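Local coordinates for protein Tni2 (Pseudomonas fluorescens, PDB 6B12) that probably acts as an immunity protein, binding a partner protein that is its cognate toxin and blocking that toxin's activity, at residues S109-F114 against F122-S127; F135-D140 against V147-S152; I8-K13 against R33-R38; L46-S51 against I67-D72; A77-V82 against Q90-D95. All coordinates share one frame; numbering follows the deposited sequence.

Interaction 1. Residues S109-F114 against F122-S127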
# COMPACT_ATOMS: atom_id res chain seq x y z
N SER C 109 4.43 4.62 1.25
CA SER C 109 3.43 4.41 0.21
C SER C 109 2.06 4.00 0.73
O SER C 109 1.07 4.47 0.19
CB SER C 109 3.92 3.39 -0.81
OG SER C 109 5.11 3.90 -1.39
N TRP C 110 1.97 3.14 1.75
CA TRP C 110 0.67 2.77 2.31
C TRP C 110 0.91 2.00 3.60
O TRP C 110 2.05 1.65 3.92
CB TRP C 110 -0.17 1.94 1.32
CG TRP C 110 0.28 0.50 1.03
CD1 TRP C 110 -0.01 -0.62 1.75
CD2 TRP C 110 1.05 0.06 -0.10
NE1 TRP C 110 0.55 -1.73 1.17
CE2 TRP C 110 1.20 -1.34 0.02
CE3 TRP C 110 1.63 0.71 -1.19
CZ2 TRP C 110 1.91 -2.09 -0.91
CZ3 TRP C 110 2.33 -0.05 -2.12
CH2 TRP C 110 2.47 -1.43 -1.97
N PHE C 111 -0.17 1.74 4.34
CA PHE C 111 -0.07 1.09 5.65
C PHE C 111 -0.57 -0.35 5.56
O PHE C 111 -1.46 -0.66 4.76
CB PHE C 111 -0.91 1.82 6.71
CG PHE C 111 -0.46 3.22 6.99
CD1 PHE C 111 0.69 3.46 7.74
CD2 PHE C 111 -1.18 4.30 6.49
CE1 PHE C 111 1.11 4.76 8.00
CE2 PHE C 111 -0.76 5.60 6.75
CZ PHE C 111 0.37 5.84 7.51
N GLU C 112 -0.01 -1.22 6.39
CA GLU C 112 -0.56 -2.55 6.61
C GLU C 112 -0.53 -2.84 8.09
O GLU C 112 0.17 -2.18 8.86
CB GLU C 112 0.22 -3.65 5.87
CG GLU C 112 0.24 -3.51 4.36
CD GLU C 112 -1.08 -3.88 3.70
OE1 GLU C 112 -2.01 -4.39 4.37
OE2 GLU C 112 -1.17 -3.65 2.48
N GLN C 113 -1.29 -3.85 8.51
CA GLN C 113 -1.32 -4.25 9.90
C GLN C 113 -0.90 -5.71 10.00
O GLN C 113 -1.49 -6.58 9.34
CB GLN C 113 -2.71 -4.04 10.51
CG GLN C 113 -2.66 -3.78 12.00
CD GLN C 113 -4.03 -3.64 12.63
OE1 GLN C 113 -5.01 -3.32 11.96
NE2 GLN C 113 -4.09 -3.89 13.94
N PHE C 114 0.13 -5.97 10.80
CA PHE C 114 0.59 -7.32 11.11
C PHE C 114 0.49 -7.57 12.61
O PHE C 114 0.37 -6.62 13.39
CB PHE C 114 2.04 -7.52 10.64
CG PHE C 114 2.21 -7.46 9.15
CD1 PHE C 114 2.02 -8.58 8.37
CD2 PHE C 114 2.55 -6.27 8.53
CE1 PHE C 114 2.17 -8.52 6.98
CE2 PHE C 114 2.70 -6.18 7.13
CZ PHE C 114 2.51 -7.33 6.37
N PHE C 122 3.12 0.22 14.33
CA PHE C 122 2.38 0.17 13.08
C PHE C 122 3.38 -0.10 11.95
O PHE C 122 4.60 -0.06 12.15
CB PHE C 122 1.59 1.47 12.83
CG PHE C 122 2.46 2.67 12.60
CD1 PHE C 122 2.97 3.40 13.67
CD2 PHE C 122 2.76 3.08 11.30
CE1 PHE C 122 3.77 4.51 13.46
CE2 PHE C 122 3.58 4.20 11.07
CZ PHE C 122 4.07 4.92 12.13
N THR C 123 2.84 -0.40 10.78
CA THR C 123 3.67 -0.76 9.63
C THR C 123 3.37 0.17 8.46
O THR C 123 2.21 0.39 8.12
CB THR C 123 3.39 -2.20 9.19
OG1 THR C 123 3.68 -3.11 10.26
CG2 THR C 123 4.27 -2.57 7.99
N CYS C 124 4.43 0.68 7.81
CA CYS C 124 4.24 1.46 6.60
C CYS C 124 5.15 0.88 5.53
O CYS C 124 6.29 0.49 5.81
CB CYS C 124 4.52 2.93 6.85
SG CYS C 124 3.96 4.05 5.53
N MSE C 125 4.60 0.77 4.33
CA MSE C 125 5.31 0.15 3.21
C MSE C 125 6.13 1.23 2.52
O MSE C 125 5.61 2.29 2.20
CB MSE C 125 4.31 -0.52 2.26
CG MSE C 125 3.39 -1.51 2.95
SE MSE C 125 4.36 -2.93 3.91
CE MSE C 125 5.30 -3.53 2.36
N PHE C 126 7.41 0.94 2.28
CA PHE C 126 8.40 1.91 1.84
C PHE C 126 8.90 1.48 0.46
O PHE C 126 9.29 0.33 0.29
CB PHE C 126 9.54 1.94 2.86
CG PHE C 126 10.77 2.75 2.48
CD1 PHE C 126 10.88 4.08 2.84
CD2 PHE C 126 11.86 2.13 1.87
CE1 PHE C 126 12.03 4.80 2.55
CE2 PHE C 126 13.02 2.84 1.58
CZ PHE C 126 13.11 4.17 1.91
N SER C 127 8.84 2.40 -0.51
CA SER C 127 9.33 2.15 -1.86
C SER C 127 10.72 2.76 -1.99
O SER C 127 10.87 3.99 -1.97
CB SER C 127 8.38 2.73 -2.90
OG SER C 127 8.80 2.36 -4.21
O HOH W 1 -0.23 -0.50 10.66
O HOH W 2 1.75 -3.91 11.88

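Interaction 2. Residues F135-D140 against V147-S152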
# COMPACT_ATOMS: atom_id res chain seq x y z
N PHE C 135 9.73 -2.33 0.99
CA PHE C 135 10.19 -2.75 2.29
C PHE C 135 9.08 -2.53 3.29
O PHE C 135 8.41 -1.49 3.26
CB PHE C 135 11.43 -1.99 2.73
CG PHE C 135 12.64 -2.36 1.94
CD1 PHE C 135 12.84 -1.82 0.69
CD2 PHE C 135 13.55 -3.26 2.45
CE1 PHE C 135 13.95 -2.18 -0.07
CE2 PHE C 135 14.67 -3.61 1.71
CZ PHE C 135 14.87 -3.07 0.46
N ARG C 136 8.88 -3.50 4.16
CA ARG C 136 7.99 -3.36 5.30
C ARG C 136 8.76 -2.68 6.42
O ARG C 136 9.83 -3.18 6.84
CB ARG C 136 7.48 -4.73 5.73
CG ARG C 136 6.86 -4.71 7.11
CD ARG C 136 6.41 -6.10 7.50
NE ARG C 136 6.10 -6.15 8.93
CZ ARG C 136 5.67 -7.24 9.55
NH1 ARG C 136 5.49 -8.36 8.86
NH2 ARG C 136 5.42 -7.19 10.85
N VAL C 137 8.26 -1.54 6.90
CA VAL C 137 8.91 -0.77 7.95
C VAL C 137 7.99 -0.72 9.16
O VAL C 137 6.92 -0.11 9.11
CB VAL C 137 9.29 0.64 7.48
CG1 VAL C 137 10.07 1.39 8.59
CG2 VAL C 137 10.12 0.57 6.20
N ASP C 138 8.39 -1.39 10.23
CA ASP C 138 7.64 -1.35 11.47
C ASP C 138 8.19 -0.23 12.34
O ASP C 138 9.40 -0.08 12.48
CB ASP C 138 7.77 -2.69 12.21
CG ASP C 138 6.93 -3.80 11.57
OD1 ASP C 138 6.34 -3.60 10.48
OD2 ASP C 138 6.86 -4.89 12.16
N ILE C 139 7.27 0.55 12.92
CA ILE C 139 7.60 1.79 13.61
C ILE C 139 6.89 1.79 14.97
O ILE C 139 5.71 1.46 15.04
CB ILE C 139 7.15 3.01 12.77
CG1 ILE C 139 7.93 3.02 11.43
CG2 ILE C 139 7.37 4.33 13.53
CD1 ILE C 139 7.18 3.69 10.29
N ASP C 140 7.63 2.13 16.02
CA ASP C 140 7.07 2.24 17.38
C ASP C 140 6.55 3.66 17.56
O ASP C 140 7.34 4.60 17.74
CB ASP C 140 8.14 1.91 18.41
CG ASP C 140 7.62 1.95 19.85
OD1 ASP C 140 6.42 2.23 20.06
OD2 ASP C 140 8.45 1.67 20.73
N VAL C 147 11.46 0.38 14.18
CA VAL C 147 11.77 -0.86 14.88
C VAL C 147 12.55 -1.80 13.99
O VAL C 147 13.62 -2.28 14.37
CB VAL C 147 10.46 -1.52 15.37
CG1 VAL C 147 10.72 -2.91 15.91
CG2 VAL C 147 9.80 -0.65 16.43
N SER C 148 12.05 -2.04 12.77
CA SER C 148 12.69 -2.97 11.86
C SER C 148 12.28 -2.69 10.43
O SER C 148 11.23 -2.09 10.17
CB SER C 148 12.35 -4.41 12.19
OG SER C 148 10.96 -4.56 12.12
N ILE C 149 13.12 -3.16 9.51
CA ILE C 149 12.87 -3.08 8.08
C ILE C 149 13.04 -4.46 7.48
O ILE C 149 14.01 -5.16 7.80
CB ILE C 149 13.82 -2.08 7.40
CG1 ILE C 149 13.75 -0.70 8.06
CG2 ILE C 149 13.51 -1.98 5.93
CD1 ILE C 149 15.05 0.14 7.86
N GLN C 150 12.11 -4.88 6.62
CA GLN C 150 12.23 -6.18 5.97
C GLN C 150 11.87 -6.02 4.50
O GLN C 150 10.88 -5.35 4.18
CB GLN C 150 11.29 -7.25 6.54
CG GLN C 150 11.17 -7.33 8.03
CD GLN C 150 9.87 -8.01 8.45
OE1 GLN C 150 9.21 -7.57 9.39
NE2 GLN C 150 9.48 -9.06 7.73
N HIS C 151 12.67 -6.64 3.63
CA HIS C 151 12.34 -6.68 2.22
C HIS C 151 10.98 -7.33 2.03
O HIS C 151 10.68 -8.35 2.65
CB HIS C 151 13.43 -7.45 1.46
CG HIS C 151 13.56 -7.07 0.02
ND1 HIS C 151 12.49 -6.65 -0.74
CD2 HIS C 151 14.64 -7.03 -0.79
CE1 HIS C 151 12.91 -6.38 -1.97
NE2 HIS C 151 14.21 -6.60 -2.02
N SER C 152 10.14 -6.73 1.18
CA SER C 152 8.81 -7.23 0.89
C SER C 152 8.62 -7.35 -0.62
O SER C 152 9.47 -6.95 -1.41
CB SER C 152 7.72 -6.33 1.48
OG SER C 152 6.46 -6.96 1.42
O HOH W 3 9.79 -4.88 9.37

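Interaction 3. Residues I8-K13 against R33-R38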
# COMPACT_ATOMS: atom_id res chain seq x y z
N ILE C 8 -12.34 12.28 5.83
CA ILE C 8 -13.29 12.98 4.99
C ILE C 8 -12.68 13.08 3.59
O ILE C 8 -11.59 13.63 3.42
CB ILE C 8 -13.66 14.36 5.54
CG1 ILE C 8 -14.33 14.25 6.94
CG2 ILE C 8 -14.69 15.02 4.64
CD1 ILE C 8 -13.35 14.37 8.06
N ARG C 9 -13.35 12.48 2.62
CA ARG C 9 -12.88 12.53 1.24
C ARG C 9 -13.07 13.92 0.63
O ARG C 9 -13.87 14.73 1.10
CB ARG C 9 -13.64 11.50 0.40
CG ARG C 9 -13.32 10.06 0.78
CD ARG C 9 -14.45 9.09 0.38
NE ARG C 9 -15.04 9.32 -0.94
CZ ARG C 9 -14.94 8.48 -1.97
NH1 ARG C 9 -14.22 7.37 -1.87
NH2 ARG C 9 -15.54 8.76 -3.13
N GLU C 10 -12.32 14.19 -0.44
CA GLU C 10 -12.49 15.47 -1.12
C GLU C 10 -13.94 15.68 -1.56
O GLU C 10 -14.39 16.83 -1.66
CB GLU C 10 -11.56 15.54 -2.34
CG GLU C 10 -11.60 16.87 -3.09
CD GLU C 10 -10.75 16.84 -4.35
OE1 GLU C 10 -9.64 17.42 -4.34
OE2 GLU C 10 -11.17 16.19 -5.33
N ASP C 11 -14.68 14.60 -1.84
CA ASP C 11 -16.07 14.76 -2.24
C ASP C 11 -17.03 14.83 -1.06
O ASP C 11 -18.25 14.89 -1.28
CB ASP C 11 -16.51 13.64 -3.21
CG ASP C 11 -16.46 12.24 -2.59
OD1 ASP C 11 -16.19 12.08 -1.37
OD2 ASP C 11 -16.69 11.27 -3.35
N GLY C 12 -16.53 14.82 0.17
CA GLY C 12 -17.38 15.00 1.34
C GLY C 12 -17.84 13.71 1.99
O GLY C 12 -18.35 13.74 3.12
N LYS C 13 -17.71 12.58 1.29
CA LYS C 13 -18.09 11.31 1.88
C LYS C 13 -17.16 11.00 3.05
O LYS C 13 -15.97 11.33 3.02
CB LYS C 13 -18.03 10.21 0.82
CG LYS C 13 -19.01 10.40 -0.36
CD LYS C 13 -20.42 10.55 0.14
CE LYS C 13 -21.43 10.60 -1.00
NZ LYS C 13 -22.83 10.57 -0.46
N ARG C 33 -9.30 11.01 -3.01
CA ARG C 33 -8.37 11.44 -1.96
C ARG C 33 -9.11 11.81 -0.69
O ARG C 33 -10.24 12.31 -0.70
CB ARG C 33 -7.50 12.63 -2.42
CG ARG C 33 -8.18 14.01 -2.52
CD ARG C 33 -7.90 14.72 -3.89
NE ARG C 33 -6.48 14.93 -4.19
CZ ARG C 33 -5.92 16.10 -4.50
NH1 ARG C 33 -4.62 16.16 -4.73
NH2 ARG C 33 -6.64 17.20 -4.59
N VAL C 34 -8.45 11.54 0.43
CA VAL C 34 -8.88 11.97 1.75
C VAL C 34 -8.16 13.27 2.06
O VAL C 34 -6.93 13.33 1.98
CB VAL C 34 -8.58 10.90 2.79
CG1 VAL C 34 -8.74 11.44 4.25
CG2 VAL C 34 -9.48 9.70 2.54
N VAL C 35 -8.92 14.31 2.38
CA VAL C 35 -8.34 15.61 2.66
C VAL C 35 -8.37 15.97 4.14
O VAL C 35 -7.76 16.97 4.52
CB VAL C 35 -9.03 16.73 1.84
CG1 VAL C 35 -8.81 16.47 0.33
CG2 VAL C 35 -10.53 16.81 2.16
N GLU C 36 -9.07 15.20 4.98
CA GLU C 36 -9.10 15.52 6.40
C GLU C 36 -9.23 14.25 7.21
O GLU C 36 -9.97 13.34 6.83
CB GLU C 36 -10.25 16.47 6.75
CG GLU C 36 -10.39 16.63 8.28
CD GLU C 36 -11.34 17.70 8.69
OE1 GLU C 36 -11.79 18.44 7.80
OE2 GLU C 36 -11.64 17.78 9.91
N ALA C 37 -8.47 14.18 8.32
CA ALA C 37 -8.67 13.18 9.36
C ALA C 37 -9.05 13.92 10.63
O ALA C 37 -8.41 14.91 10.98
CB ALA C 37 -7.42 12.34 9.59
N ARG C 38 -10.13 13.48 11.28
CA ARG C 38 -10.66 14.16 12.44
C ARG C 38 -10.91 13.13 13.53
O ARG C 38 -11.26 11.98 13.23
CB ARG C 38 -11.96 14.90 12.04
CG ARG C 38 -12.85 15.43 13.11
CD ARG C 38 -14.08 16.08 12.44
NE ARG C 38 -15.01 15.12 11.84
CZ ARG C 38 -15.81 15.37 10.81
NH1 ARG C 38 -15.80 16.57 10.21
NH2 ARG C 38 -16.62 14.43 10.35

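Interaction 4. Residues L46-S51 against I67-D72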
# COMPACT_ATOMS: atom_id res chain seq x y z
N LEU C 46 -10.18 17.19 17.10
CA LEU C 46 -8.88 17.54 16.54
C LEU C 46 -8.83 17.05 15.11
O LEU C 46 -9.49 16.07 14.74
CB LEU C 46 -7.74 16.92 17.36
CG LEU C 46 -7.80 17.37 18.83
CD1 LEU C 46 -6.95 16.43 19.66
CD2 LEU C 46 -7.27 18.80 18.93
N SER C 47 -8.02 17.71 14.30
CA SER C 47 -7.96 17.26 12.92
C SER C 47 -6.62 17.64 12.30
O SER C 47 -5.90 18.49 12.82
CB SER C 47 -9.09 17.88 12.09
OG SER C 47 -8.90 19.28 12.03
N VAL C 48 -6.33 17.00 11.17
CA VAL C 48 -5.29 17.44 10.24
C VAL C 48 -5.91 17.50 8.86
O VAL C 48 -6.76 16.67 8.51
CB VAL C 48 -4.08 16.49 10.27
CG1 VAL C 48 -3.38 16.60 11.64
CG2 VAL C 48 -4.52 15.05 9.99
N VAL C 49 -5.52 18.50 8.06
CA VAL C 49 -6.18 18.74 6.78
C VAL C 49 -5.11 18.95 5.73
O VAL C 49 -4.19 19.74 5.95
CB VAL C 49 -7.10 19.98 6.83
CG1 VAL C 49 -7.73 20.22 5.45
CG2 VAL C 49 -8.13 19.84 7.94
N ASN C 50 -5.23 18.27 4.60
CA ASN C 50 -4.27 18.46 3.50
C ASN C 50 -5.05 18.38 2.19
O ASN C 50 -5.52 17.30 1.83
CB ASN C 50 -3.17 17.40 3.56
CG ASN C 50 -2.07 17.63 2.52
OD1 ASN C 50 -2.18 18.55 1.72
ND2 ASN C 50 -1.04 16.81 2.54
N SER C 51 -5.18 19.51 1.47
CA SER C 51 -5.99 19.44 0.25
C SER C 51 -5.31 18.60 -0.83
O SER C 51 -5.98 18.13 -1.76
CB SER C 51 -6.28 20.85 -0.26
OG SER C 51 -5.11 21.50 -0.72
N ILE C 67 0.27 9.42 9.88
CA ILE C 67 -0.30 10.26 8.83
C ILE C 67 0.70 10.27 7.69
O ILE C 67 1.80 10.78 7.86
CB ILE C 67 -0.54 11.70 9.30
CG1 ILE C 67 -1.36 11.77 10.60
CG2 ILE C 67 -1.17 12.49 8.16
CD1 ILE C 67 -2.74 11.33 10.43
N LEU C 68 0.30 9.76 6.53
CA LEU C 68 1.12 9.87 5.32
C LEU C 68 0.60 11.06 4.53
O LEU C 68 -0.53 11.04 4.02
CB LEU C 68 1.04 8.58 4.52
CG LEU C 68 1.95 8.54 3.30
CD1 LEU C 68 3.42 8.75 3.68
CD2 LEU C 68 1.73 7.21 2.62
N TRP C 69 1.43 12.09 4.42
CA TRP C 69 1.03 13.44 4.03
C TRP C 69 1.52 13.71 2.61
O TRP C 69 2.74 13.70 2.38
CB TRP C 69 1.67 14.41 5.02
CG TRP C 69 1.26 15.85 5.00
CD1 TRP C 69 1.95 16.90 4.42
CD2 TRP C 69 0.17 16.42 5.71
NE1 TRP C 69 1.30 18.08 4.71
CE2 TRP C 69 0.22 17.81 5.51
CE3 TRP C 69 -0.85 15.88 6.51
CZ2 TRP C 69 -0.73 18.67 6.05
CZ3 TRP C 69 -1.79 16.74 7.04
CH2 TRP C 69 -1.72 18.11 6.82
N ASN C 70 0.61 13.98 1.68
CA ASN C 70 1.03 14.21 0.30
C ASN C 70 1.74 15.55 0.18
O ASN C 70 1.23 16.57 0.67
CB ASN C 70 -0.15 14.16 -0.67
CG ASN C 70 -0.67 12.76 -0.88
OD1 ASN C 70 -0.03 11.80 -0.46
ND2 ASN C 70 -1.83 12.64 -1.53
N ASP C 71 2.90 15.57 -0.50
CA ASP C 71 3.71 16.78 -0.59
C ASP C 71 3.58 17.52 -1.90
O ASP C 71 4.13 18.62 -2.03
CB ASP C 71 5.19 16.44 -0.35
CG ASP C 71 5.47 16.04 1.11
OD1 ASP C 71 4.90 16.67 2.03
OD2 ASP C 71 6.27 15.10 1.33
N ASP C 72 2.88 16.97 -2.88
CA ASP C 72 2.65 17.73 -4.10
C ASP C 72 1.31 17.29 -4.70
O ASP C 72 0.51 16.63 -4.03
CB ASP C 72 3.85 17.58 -5.05
CG ASP C 72 4.05 16.17 -5.55
OD1 ASP C 72 3.13 15.34 -5.47
OD2 ASP C 72 5.15 15.89 -6.07

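Interaction 5. Residues A77-V82 against Q90-D95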
# COMPACT_ATOMS: atom_id res chain seq x y z
N ALA C 77 4.73 11.77 -3.99
CA ALA C 77 5.59 12.37 -2.98
C ALA C 77 4.83 12.53 -1.68
O ALA C 77 3.74 13.11 -1.66
CB ALA C 77 6.09 13.73 -3.43
N ALA C 78 5.42 12.08 -0.59
CA ALA C 78 4.71 12.11 0.68
C ALA C 78 5.71 11.99 1.82
O ALA C 78 6.82 11.47 1.63
CB ALA C 78 3.66 11.00 0.75
N THR C 79 5.30 12.45 3.00
CA THR C 79 6.11 12.35 4.22
C THR C 79 5.26 11.70 5.31
O THR C 79 4.09 12.02 5.46
CB THR C 79 6.57 13.75 4.68
OG1 THR C 79 7.36 14.36 3.65
CG2 THR C 79 7.41 13.64 5.94
N LEU C 80 5.87 10.79 6.06
CA LEU C 80 5.18 10.08 7.13
C LEU C 80 5.42 10.78 8.46
O LEU C 80 6.57 11.05 8.83
CB LEU C 80 5.67 8.63 7.19
CG LEU C 80 5.10 7.79 8.33
CD1 LEU C 80 3.57 7.62 8.22
CD2 LEU C 80 5.84 6.43 8.37
N TYR C 81 4.33 11.03 9.20
CA TYR C 81 4.38 11.62 10.53
C TYR C 81 3.64 10.73 11.51
O TYR C 81 2.66 10.09 11.15
CB TYR C 81 3.71 13.00 10.57
CG TYR C 81 4.35 14.00 9.63
CD1 TYR C 81 5.44 14.76 10.04
CD2 TYR C 81 3.88 14.15 8.33
CE1 TYR C 81 6.03 15.67 9.17
CE2 TYR C 81 4.46 15.05 7.46
CZ TYR C 81 5.54 15.81 7.89
OH TYR C 81 6.12 16.72 7.03
N VAL C 82 4.12 10.72 12.75
CA VAL C 82 3.37 10.17 13.89
C VAL C 82 2.91 11.36 14.70
O VAL C 82 3.73 12.17 15.15
CB VAL C 82 4.23 9.22 14.73
CG1 VAL C 82 3.46 8.80 16.00
CG2 VAL C 82 4.60 8.02 13.91
N GLN C 90 4.31 16.15 17.03
CA GLN C 90 4.41 15.15 16.00
C GLN C 90 5.88 14.90 15.72
O GLN C 90 6.75 15.67 16.13
CB GLN C 90 3.67 15.57 14.73
CG GLN C 90 4.33 16.71 14.02
CD GLN C 90 3.59 17.08 12.75
OE1 GLN C 90 2.38 16.95 12.68
NE2 GLN C 90 4.32 17.53 11.76
N ILE C 91 6.14 13.79 15.05
CA ILE C 91 7.49 13.37 14.69
C ILE C 91 7.49 12.95 13.23
O ILE C 91 6.65 12.14 12.82
CB ILE C 91 7.99 12.20 15.57
CG1 ILE C 91 7.86 12.55 17.05
CG2 ILE C 91 9.44 11.84 15.19
CD1 ILE C 91 8.14 11.37 17.98
N ARG C 92 8.43 13.47 12.46
CA ARG C 92 8.62 13.01 11.10
C ARG C 92 9.43 11.72 11.12
O ARG C 92 10.52 11.66 11.72
CB ARG C 92 9.34 14.09 10.29
CG ARG C 92 9.59 13.74 8.83
CD ARG C 92 10.45 14.81 8.18
NE ARG C 92 10.78 14.48 6.80
CZ ARG C 92 11.69 13.58 6.44
NH1 ARG C 92 12.38 12.91 7.36
NH2 ARG C 92 11.93 13.37 5.14
N ILE C 93 8.92 10.67 10.48
CA ILE C 93 9.61 9.39 10.45
C ILE C 93 10.64 9.42 9.32
O ILE C 93 10.36 9.90 8.21
CB ILE C 93 8.60 8.24 10.27
CG1 ILE C 93 7.53 8.24 11.38
CG2 ILE C 93 9.32 6.90 10.14
CD1 ILE C 93 8.09 8.15 12.81
N ALA C 94 11.83 8.88 9.58
CA ALA C 94 12.89 8.88 8.57
C ALA C 94 12.46 8.11 7.32
O ALA C 94 11.91 7.01 7.42
CB ALA C 94 14.16 8.27 9.17
N ASP C 95 12.69 8.69 6.13
CA ASP C 95 12.51 7.94 4.89
C ASP C 95 13.81 7.85 4.09
O ASP C 95 13.80 7.62 2.87
CB ASP C 95 11.36 8.48 4.03
CG ASP C 95 11.45 9.97 3.73
OD1 ASP C 95 12.56 10.54 3.72
OD2 ASP C 95 10.38 10.56 3.46
O HOH W 4 7.98 9.14 2.51
O HOH W 5 9.88 12.97 2.83
O HOH W 6 9.67 16.00 4.89
O HOH W 7 8.73 10.31 5.85

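Interaction 1. Residues S109-F114 against F122-S127
Two antiparallel strands of a beta hairpin, 102-112 and 121-128, meet here; their segments 109-112 and 122-127 lie at 150° between N-to-C directions. The main side-chain contact is a CH-pi interaction: CG of Met125, present as selenomethionine, lies 3.6 Å from the centroid of the five-membered ring of Trp110, over its face and displaced toward the rim. The bend at chi2 (-57°) turns the selenium to an oblique position beside the same ring, a Met-aromatic contact. On the other face of the sheet Phe111 and Cys124 form a non-hydrogen-bonded pair. SG of Cys124 approaches the Phe111 ring obliquely, 3.8 Å from CE1, and CE2 of Phe122 comes near the edge of that ring. Backbone hydrogen bonds run alongside. Met125 N donates almost straight to Trp110 O (2.7 Å), nearly along the C=O axis, whereas Glu112 N reaches Thr123 O at 3.2 Å from above the carbonyl plane. Where the strands part, one water donates to Glu112 O and accepts from Thr123 N; a second joins Phe114 N to Thr123 OG1, whose strongest partner is Asp138. Further out, the Glu112 carboxylate takes backbone hydrogen bonds from the chain of another protein, and Trp110 packs on an apolar side chain there, so this face belongs to the interface. Within the strand, Trp110 NE1 adds a weak bond to Glu112 OE2 at 2.9 Å, with an N-H...O angle of 128°.

Interaction 2. Residues F135-D140 against V147-S152
Phe135, near the start of strand 134-140, makes an aromatic stack: its ring lies face to face with the imidazole of His151, centroids 4.7 Å apart and planes at 24°. CG2 of Ile149 touches the same phenyl ring at CD2 (3.7 Å). Arg136 follows on the other face as the partner of Gln150, with backbone bonds in both directions; Arg136 N to Gln150 O is the shorter at 2.7 Å. The Arg136 chain runs out extended, CG anti to the backbone N, side by side with Gln150, so that Gln150 OE1 sits over one face of the guanidinium without bonding to it. In its own plane the guanidinium grips Asp138 side-on. Arg136 NE reaches Asp138 OD1 at 3.0 Å, nearly straight, and NH2 takes the syn lone pair of OD2. Thr123 and Gln116 also bond to that carboxylate, and Arg136 makes a cation-pi contact with Phe114, so the salt bridge is fixed from several sides. A water lies within bonding distance of Arg136 O, Gln150 OE1 and Ser148 OG. Val137 pairs with Ile149 on the face of Phe135, in a non-hydrogen-bonded site. Asp138 O then receives Val147 N at 2.7 Å and, weakly, Ser148 N at 3.3 Å. Beyond it CB of Asp140 rests on CG2 of Val147. Two residues facing one make a classic beta bulge, here in the hairpin that closes the edge of a five-stranded antiparallel sheet.

Interaction 3. Residues I8-K13 against R33-R38
Backbone hydrogen bonds define a short antiparallel pairing with a classic beta bulge. Ile8 N donates to Glu36 O (2.8 Å), and Ile8 O accepts from Val35 N at 2.9 Å and more weakly from Glu36 N, so that Val35 and Glu36 together face one residue. Past the bulge the register has shifted by one, and Glu10 N bonds to Arg33 O nearly along the C=O axis. Charged groups supply the second layer. Glu10, extended with CG anti to its backbone N, reaches NH2 of Arg33 with OE1 at 3.0 Å; the oxygen lies in the guanidinium plane, while the two flat groups are turned 76° apart. Within 8-13 itself, a type I turn from Arg9 to Gly12 carries Asp11, whose carboxylate is gripped side-on by Arg9 NE and NH2. Asp11 OD1 also accepts from Lys13 N, an Asx turn, and Arg9 NH1 holds Ser30 O. Nonpolar packing by Ile8 CD1 covers charged neighbours: it lies 3.7 Å from Glu36 CG and 3.8 Å above the plane of the Arg38 guanidinium, whose NH2 forms a salt bridge with Glu6. Strand 34-41 has strand 5-9 as one antiparallel neighbour and strand 44-49 as another, while Val34 and Ala37 pack on strand 54-58.

Interaction 4. Residues L46-S51 against I67-D72
Segments 46-49 and 67-70, parts of strands 44-49 and 64-70, run roughly the same way, 35° apart, but their axes come no closer than 10.0 Å and no backbone hydrogen bond joins them. The two strands belong to different antiparallel sheets, and side chains bridge the gap. At the start, Val48 CG2 and Ile67 CD1 meet tip to tip at 4.1 Å. Val48 CB lies at the edge of the Trp69 indole, 4.0 Å from CZ3, and Val49 O approaches CH2 of the same ring at 3.1 Å. Asn50 carries the main contact. With CG anti to the backbone N (chi1 -174°), its side chain lies across one face of the indole: CB is 3.6 Å from the centroid of the six-membered ring, almost on its normal, a CH-pi contact, and ND2 lies 3.2 Å above the ring plane with the amide inclined 32° to it. From there Asn50 ND2 donates to Asn70 O (3.0 Å), in plane and on a lone pair. Asn50 OD1 accepts from Arg52 N, while Asn70 ND2 bonds to Arg52 O and Asn70 OD1 to a basic side chain of another protein chain. The buried Asn50 amide therefore has its oxygen and one N-H of its nitrogen bonded, and these bonds fix its rotation while its flat side covers the indole.

Interaction 5. Residues A77-V82 against Q90-D95
Gln90 begins the short edge strand 90-92, its amide nitrogen NE2 3.4 Å from Tyr81 CD1 and its amide plane 32° from the ring. Ile91 exchanges two backbone bonds with Val82, N to O in each direction at 2.9 Å, as an antiparallel hydrogen-bonded pair. Arg92, extended to NE, pairs with Tyr81: CB packs on CE1, and Arg92 CG touches Thr79 CG2 at 3.6 Å. A water accepts from Arg92 NE and donates to Thr79 OG1, which also bonds to Asp71. Ile93 N donates to Leu80 O at 169°, while its side chain turns inward, lying alongside Leu80 and reaching Val82 CG2 with CD1 (3.7 Å). Asp95 ends the run. Asp95 OD1 forms a salt bridge with Arg92 NH2 (3.2 Å) whose hydrogen bond is weak, and OD2 lies within bonding distance of three waters that lead to Ala78 O, Thr79 OG1 and Leu80 N. Once direct strand pairing stops at Ile93, water and one carboxylate carry the polar link, and the positive charge of Arg92 probably stabilises the ionised Asp95 carboxylate.

Along the chain the contacts come in series, in the order interaction 3, 4, 5, 1, 2. Interactions 3 and 4, centres 10 Å apart, share the N-terminal sheet, where strands 34-41 and 44-49 are neighbours. Interaction 4 also reaches the middle sheet of four strands, in which 64-70 lies beside 78-84 of interaction 5. Interactions 1 and 2, with centres 8 Å apart, are successive hairpins of the C-terminal sheet, joined through strands 121-128 and 134-140. The middle sheet packs on this last one: Leu80 meets Phe111, Cys124 and Ile139. Interactions 2 and 3, 28 Å apart between centres, lie on opposite sides of the chain's centre. Each contact has at least one residue near the other protein, with interaction 1 the most involved, consistent with an extended binding surface.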